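Local coordinates for adenylate cyclase-like protein (Chlamydia trachomatis, PDB 3GQS) that is of unknown function, though the forkhead-associated (FHA) domain described here, one piece of a larger, probably membrane-bound protein, belongs to a family that commonly recognises phosphothreonine peptides, at residues A[71-74]-A[75-78]; A[83-86]-A[87-90]. One frame throughout, in Å; residues are numbered along the deposited sequence.

Overall arrangement
The two contacts follow one another along the chain of this FHA beta sandwich, their centres about 10 Å apart. Interaction 1 is the tight hairpin of strands 72-73 and 76-77, at the edge of the six-stranded sheet; interaction 2 is the turn that carries the chain from strand 81-83 of the other sheet back to strand 90-92, beside that hairpin. They meet where the backbone N of E74 lies 2.9 Å from O of V89, a probable hydrogen bond, while E74 OE2 accepts from V89 N. Nearby, R76 NH1 packs 3.7 Å from Q88 NE2, and V73 touches L84, Q88 and V90.

Interaction 1. Residues A[71-74]-A[75-78]; sequences VIVE and GRKI
R76 folds back over the V73 strand of its own hairpin, and the carbonyl of V73 underlies most of its length. CB stands 3.9 Å from V73 O and CG comes closer, at 3.6 Å. With chi1 at 91° and a bend at chi3, the chain returns so that its guanidinium lays one face over this same oxygen, which sits off-centre toward the rim. NH2 approaches V73 O but at a poor angle for a hydrogen bond, and also lies 3.7 Å from E74 CB; NH1 rests against the CG1 branch of V73, the two side chains running side by side in the same direction. E74 sends its carboxylate elsewhere, OE2 taking the N-H of V89.

Beneath this cover lies a beta hairpin with a two-residue loop, a type I' turn from V73 to R76 with E74 and G75 at its corners, both at positive phi. V73 and R76 form a hydrogen-bonded antiparallel pair: R76 N donates a hydrogen bond to V73 O (2.7 Å), and V73 N donates one to R76 O. I72 and K77 make the next, non-hydrogen-bonded pair, with their side chains on the sheet face opposite to V73 and R76. I72 CG2, anti to its backbone N, reaches along the turn to within 3.6 Å of G75 N. Farther out, I78 N donates to V71 O at 2.9 Å, and a water accepts from V71 N while donating to I78 O. The buried side chain of I78 divides its branches: CG2 meets V73 CG2 at 3.9 Å, whereas CD1 touches V71 CG1. I62 of strand 60-64 packs against both V71 and I78.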
loop_
_atom_site.group_PDB
_atom_site.type_symbol
_atom_site.label_atom_id
_atom_site.label_comp_id
_atom_site.label_asym_id
_atom_site.label_seq_id
_atom_site.Cartn_x
_atom_site.Cartn_y
_atom_site.Cartn_z
ATOM N N VAL A 71 -6.884 1.642 -6.955
ATOM C CA VAL A 71 -6.554 1.229 -5.593
ATOM C C VAL A 71 -7.871 0.963 -4.883
ATOM O O VAL A 71 -8.705 1.864 -4.771
ATOM C CB VAL A 71 -5.741 2.297 -4.852
ATOM C CG1 VAL A 71 -5.627 1.918 -3.370
ATOM C CG2 VAL A 71 -4.358 2.459 -5.478
ATOM N N ILE A 72 -8.068 -0.289 -4.477
ATOM C CA ILE A 72 -9.325 -0.757 -3.867
ATOM C C ILE A 72 -9.084 -0.997 -2.397
ATOM O O ILE A 72 -8.184 -1.758 -2.032
ATOM C CB ILE A 72 -9.841 -2.107 -4.452
ATOM C CG1 ILE A 72 -10.218 -1.964 -5.923
ATOM C CG2 ILE A 72 -11.072 -2.630 -3.658
ATOM C CD1 ILE A 72 -11.285 -2.955 -6.356
ATOM N N VAL A 73 -9.869 -0.323 -1.553
ATOM C CA VAL A 73 -9.820 -0.576 -0.107
ATOM C C VAL A 73 -11.174 -1.194 0.292
ATOM O O VAL A 73 -12.254 -0.650 0.007
ATOM C CB VAL A 73 -9.445 0.698 0.749
ATOM C CG1 VAL A 73 -9.247 0.317 2.233
ATOM C CG2 VAL A 73 -8.172 1.346 0.227
ATOM N N GLU A 74 -11.099 -2.362 0.910
ATOM C CA GLU A 74 -12.290 -3.062 1.430
ATOM C C GLU A 74 -13.437 -2.943 0.450
ATOM O O GLU A 74 -14.533 -2.445 0.787
ATOM C CB GLU A 74 -12.702 -2.444 2.762
ATOM C CG GLU A 74 -11.662 -2.532 3.862
ATOM C CD GLU A 74 -11.927 -3.657 4.839
ATOM O OE1 GLU A 74 -13.048 -3.713 5.336
ATOM O OE2 GLU A 74 -11.020 -4.474 5.108
ATOM N N GLY A 75 -13.173 -3.333 -0.787
ATOM C CA GLY A 75 -14.224 -3.314 -1.818
ATOM C C GLY A 75 -14.567 -2.003 -2.504
ATOM O O GLY A 75 -15.455 -1.992 -3.346
ATOM N N ARG A 76 -13.901 -0.899 -2.176
ATOM C CA ARG A 76 -14.214 0.384 -2.850
ATOM C C ARG A 76 -12.989 1.037 -3.500
ATOM O O ARG A 76 -11.940 1.136 -2.891
ATOM C CB ARG A 76 -14.938 1.357 -1.906
ATOM C CG ARG A 76 -14.052 2.296 -1.126
ATOM C CD ARG A 76 -14.708 2.834 0.155
ATOM N NE ARG A 76 -13.637 3.063 1.142
ATOM C CZ ARG A 76 -13.263 2.206 2.102
ATOM N NH1 ARG A 76 -12.255 2.530 2.904
ATOM N NH2 ARG A 76 -13.892 1.041 2.293
ATOM N N LYS A 77 -13.163 1.439 -4.755
ATOM C CA LYS A 77 -12.115 2.084 -5.538
ATOM C C LYS A 77 -11.950 3.531 -5.096
ATOM O O LYS A 77 -12.855 4.314 -5.253
ATOM C CB LYS A 77 -12.475 2.055 -7.019
ATOM C CG LYS A 77 -11.291 2.204 -7.886
ATOM C CD LYS A 77 -11.762 2.164 -9.319
ATOM C CE LYS A 77 -10.938 1.109 -10.086
ATOM N NZ LYS A 77 -10.637 1.689 -11.469
ATOM N N ILE A 78 -10.815 3.877 -4.521
ATOM C CA ILE A 78 -10.663 5.236 -3.975
ATOM C C ILE A 78 -10.520 6.240 -5.145
ATOM O O ILE A 78 -9.851 5.953 -6.156
ATOM C CB ILE A 78 -9.522 5.375 -2.903
ATOM C CG1 ILE A 78 -8.136 5.350 -3.539
ATOM C CG2 ILE A 78 -9.669 4.288 -1.827
ATOM C CD1 ILE A 78 -7.001 5.623 -2.566
HETATM O O HOH W 1 -8.283 3.942 -7.582
#

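Interaction 2. Residues A[83-86]-A[87-90]; sequences TLSA and NQVV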
loop_
_atom_site.group_PDB
_atom_site.type_symbol
_atom_site.label_atom_id
_atom_site.label_comp_id
_atom_site.label_asym_id
_atom_site.label_seq_id
_atom_site.Cartn_x
_atom_site.Cartn_y
_atom_site.Cartn_z
ATOM N N THR A 83 -7.984 7.877 3.844
ATOM C CA THR A 83 -7.533 7.302 5.094
ATOM C C THR A 83 -7.470 5.795 4.951
ATOM O O THR A 83 -8.327 5.167 4.321
ATOM C CB THR A 83 -8.501 7.650 6.238
ATOM O OG1 THR A 83 -8.450 9.050 6.423
ATOM C CG2 THR A 83 -8.138 7.001 7.559
ATOM N N LEU A 84 -6.426 5.225 5.517
ATOM C CA LEU A 84 -6.252 3.783 5.528
ATOM C C LEU A 84 -6.071 3.440 6.985
ATOM O O LEU A 84 -5.244 4.032 7.659
ATOM C CB LEU A 84 -5.038 3.362 4.719
ATOM C CG LEU A 84 -4.799 1.860 4.622
ATOM C CD1 LEU A 84 -5.940 1.106 3.853
ATOM C CD2 LEU A 84 -3.446 1.649 3.980
ATOM N N SER A 85 -6.867 2.496 7.460
ATOM C CA SER A 85 -6.833 2.073 8.859
ATOM C C SER A 85 -6.128 0.713 8.998
ATOM O O SER A 85 -6.057 -0.071 8.043
ATOM C CB SER A 85 -8.265 2.025 9.433
ATOM O OG SER A 85 -8.818 3.341 9.506
ATOM N N ALA A 86 -5.572 0.461 10.166
ATOM C CA ALA A 86 -5.062 -0.870 10.488
ATOM C C ALA A 86 -6.145 -1.930 10.116
ATOM O O ALA A 86 -7.331 -1.675 10.202
ATOM C CB ALA A 86 -4.656 -0.965 11.988
ATOM N N ASN A 87 -5.684 -3.068 9.625
ATOM C CA ASN A 87 -6.504 -4.274 9.379
ATOM C C ASN A 87 -7.438 -4.187 8.165
ATOM O O ASN A 87 -8.298 -5.029 8.000
ATOM C CB ASN A 87 -7.325 -4.682 10.633
ATOM C CG ASN A 87 -6.498 -4.728 11.914
ATOM O OD1 ASN A 87 -7.049 -4.584 13.004
ATOM N ND2 ASN A 87 -5.205 -4.924 11.799
ATOM N N GLN A 88 -7.254 -3.178 7.317
ATOM C CA GLN A 88 -8.088 -2.991 6.116
ATOM C C GLN A 88 -7.410 -3.566 4.850
ATOM O O GLN A 88 -6.371 -3.102 4.463
ATOM C CB GLN A 88 -8.347 -1.487 5.879
ATOM C CG GLN A 88 -9.426 -0.831 6.735
ATOM C CD GLN A 88 -9.743 0.595 6.262
ATOM O OE1 GLN A 88 -8.850 1.442 6.142
ATOM N NE2 GLN A 88 -11.014 0.863 5.982
ATOM N N VAL A 89 -8.010 -4.567 4.204
ATOM C CA VAL A 89 -7.460 -5.114 2.946
ATOM C C VAL A 89 -7.447 -4.057 1.802
ATOM O O VAL A 89 -8.451 -3.443 1.488
ATOM C CB VAL A 89 -8.190 -6.392 2.455
ATOM C CG1 VAL A 89 -7.518 -6.943 1.198
ATOM C CG2 VAL A 89 -8.235 -7.484 3.574
ATOM N N VAL A 90 -6.266 -3.848 1.242
ATOM C CA VAL A 90 -6.049 -3.080 0.018
ATOM C C VAL A 90 -5.708 -4.020 -1.157
ATOM O O VAL A 90 -4.789 -4.827 -1.061
ATOM C CB VAL A 90 -4.880 -2.064 0.148
ATOM C CG1 VAL A 90 -4.764 -1.267 -1.139
ATOM C CG2 VAL A 90 -5.095 -1.106 1.366
HETATM O O HOH W 2 -4.955 -1.665 6.200
#
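Q88 reaches back across its own turn and sets its amide oxygen on the backbone N-H of S85. OE1 lies 2.6 Å from S85 N, the N-H pointing nearly straight at it (165°), although the donor is tilted 29° from the amide plane. CG of Q88 leaves on the side away from its own carbonyl carbon (chi1 -79°) and the chain runs on extended, so CB and CG pass over the S85 carbonyl before the amide arrives; OE1 then also lies 3.4 Å from S85 CB.

A86 and N87 occupy the corners of a type II beta turn from S85 to Q88, N87 taking the positive phi of the second corner. The closing bond, from Q88 N to S85 O at 3.4 Å, is weak. A water reinforces it, donating to both S85 O and Q88 O. The N87 side chain projects outward from the corner beside the A86 methyl, ND2 4.0 Å from A86 CB.

L84 slides past Q88 in the opposite direction. Its CD1 touches OE1 and presses on V90 CG2 at 3.4 Å, tighter than usual van der Waals contact. V73, I62 and the strand 95-102 enclose this apolar side, where strand 90-92 begins.

Because the backbone closure is long, the mouth of the turn probably owes much of its closure to the Q88 amide and the bridging water. The amide oxygen supplies S85 N with a partner, and this bond probably fixes which way round the amide lies.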